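PDB 3K1S: PTS system, cellobiose-specific IIA component from Bacillus anthracis, which serves as the IIA component of a cellobiose-specific phosphotransferase system, relaying phosphoryl groups that are used to phosphorylate cellobiose during its uptake. Local coordinates for the interface of chains A and B. Sequence-based numbering; all coordinates share one arbitrary frame. Chains: chain A/B, PTS system, cellobiose-specific IIA component.

The interface of chains A and B. Residues chain A 63, 66, 71-72, 74; chain B 75-77.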
loop_
_atom_site.group_PDB
_atom_site.type_symbol
_atom_site.label_atom_id
_atom_site.label_comp_id
_atom_site.label_asym_id
_atom_site.label_seq_id
_atom_site.Cartn_x
_atom_site.Cartn_y
_atom_site.Cartn_z
ATOM N N ILE A 63 0.395 -18.647 -7.402
ATOM C CA ILE A 63 0.939 -19.284 -6.205
ATOM C C ILE A 63 0.964 -20.809 -6.338
ATOM O O ILE A 63 1.992 -21.439 -6.062
ATOM C CB ILE A 63 0.163 -18.871 -4.917
ATOM C CG1 ILE A 63 0.142 -17.342 -4.748
ATOM C CG2 ILE A 63 0.738 -19.564 -3.676
ATOM C CD1 ILE A 63 1.501 -16.661 -4.875
ATOM N N GLU A 66 3.714 -22.384 -8.497
ATOM C CA GLU A 66 4.942 -22.527 -7.710
ATOM C C GLU A 66 4.879 -23.739 -6.797
ATOM O O GLU A 66 5.821 -24.528 -6.738
ATOM C CB GLU A 66 5.222 -21.283 -6.870
ATOM C CG GLU A 66 5.631 -20.072 -7.667
ATOM C CD GLU A 66 6.275 -19.000 -6.804
ATOM O OE1 GLU A 66 5.866 -18.838 -5.626
ATOM O OE2 GLU A 66 7.187 -18.314 -7.313
ATOM N N LYS A 71 8.426 -23.171 -11.719
ATOM C CA LYS A 71 9.135 -21.917 -11.478
ATOM C C LYS A 71 8.647 -20.798 -12.400
ATOM O O LYS A 71 8.680 -20.927 -13.626
ATOM C CB LYS A 71 10.654 -22.123 -11.610
ATOM C CG LYS A 71 11.510 -20.855 -11.458
ATOM C CD LYS A 71 11.450 -20.270 -10.044
ATOM C CE LYS A 71 11.958 -18.830 -10.012
ATOM N NZ LYS A 71 11.561 -18.126 -8.759
ATOM N N THR A 72 8.187 -19.711 -11.787
ATOM C CA THR A 72 7.758 -18.524 -12.516
ATOM C C THR A 72 8.953 -17.641 -12.832
ATOM O O THR A 72 9.889 -17.536 -12.037
ATOM C CB THR A 72 6.702 -17.721 -11.716
ATOM O OG1 THR A 72 5.410 -18.310 -11.909
ATOM C CG2 THR A 72 6.649 -16.264 -12.171
ATOM N N ILE A 74 10.598 -14.312 -12.839
ATOM C CA ILE A 74 10.465 -13.068 -12.085
ATOM C C ILE A 74 10.935 -11.895 -12.937
ATOM O O ILE A 74 12.042 -11.907 -13.480
ATOM C CB ILE A 74 11.236 -13.113 -10.736
ATOM C CG1 ILE A 74 10.886 -14.382 -9.936
ATOM C CG2 ILE A 74 10.976 -11.850 -9.917
ATOM C CD1 ILE A 74 9.417 -14.505 -9.481
ATOM N N SER B 75 10.848 -15.990 -5.242
ATOM C CA SER B 75 9.597 -16.602 -5.686
ATOM C C SER B 75 8.459 -15.601 -5.591
ATOM O O SER B 75 8.584 -14.571 -4.923
ATOM C CB SER B 75 9.277 -17.834 -4.838
ATOM O OG SER B 75 9.132 -17.475 -3.476
ATOM N N VAL B 76 7.357 -15.903 -6.276
ATOM C CA VAL B 76 6.134 -15.113 -6.184
ATOM C C VAL B 76 5.701 -14.998 -4.726
ATOM O O VAL B 76 5.361 -13.908 -4.248
ATOM C CB VAL B 76 4.986 -15.741 -7.022
ATOM C CG1 VAL B 76 3.644 -15.082 -6.694
ATOM C CG2 VAL B 76 5.285 -15.630 -8.515
ATOM N N LEU B 77 5.722 -16.127 -4.021
ATOM C CA LEU B 77 5.326 -16.168 -2.615
ATOM C C LEU B 77 6.111 -15.166 -1.772
ATOM O O LEU B 77 5.534 -14.467 -0.929
ATOM C CB LEU B 77 5.487 -17.581 -2.037
ATOM C CG LEU B 77 4.840 -17.830 -0.663
ATOM C CD1 LEU B 77 3.324 -17.592 -0.688
ATOM C CD2 LEU B 77 5.153 -19.237 -0.181
#
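A:Ile63 and B:Val76 form the apolar centre of this patch, part of a subunit interface in the deposited three-copy assembly. The delta-methyl CD1 of A:Ile63 is directed at the CG1 branch of B:Val76, with the two side chains at a slant to each other; CD1 and CG1 are modelled 3.2 Å apart, tighter than usual van der Waals contact and best not over-read at 2.3 Å resolution. In B:Val76, CG1 lies anti to the backbone N (chi1 168°), which leaves CG2 beside that N. CG1 thus goes to A:Ile63, while CG2 lies against the carboxylate of A:Glu66 and reaches CG2 of A:Thr72 only loosely, at 4.0 Å. The same carboxylate rests on the middle of the valine side chain, its carbon CD 3.5 Å from B:Val76 CB.

The polar rim is a two-pronged capping contact. The A:Glu66 chain runs extended beyond CG, carrying its carboxylate to the start of a helix in chain B. OE2 accepts a hydrogen bond from the backbone N of B:Val76 at 2.6 Å, and OE1 accepts a longer one from the N of B:Leu77 at 3.2 Å. Both N-H groups meet the syn sides of their oxygens, each lying 26° out of the carboxylate plane, and both bonds are moderately straight. Two neighbouring amides therefore fix the rotation of the carboxylate, and the positive end of the helix dipole would be expected to favour its charged form. CB of B:Ser75 adds a flanking contact, 3.3 Å from A:Glu66 OE2.

Lactose/cellobiose IIA proteins form trimers, so the patch probably contributes to trimer assembly; the whole interface is not an exact two-fold. In the fold, A:Ile63 and A:Glu66 lie near the C-terminal end of helix 38-67, with A:Thr72 in the following loop; B:Val76 and B:Leu77 open helix 76-107, immediately after that same loop in chain B.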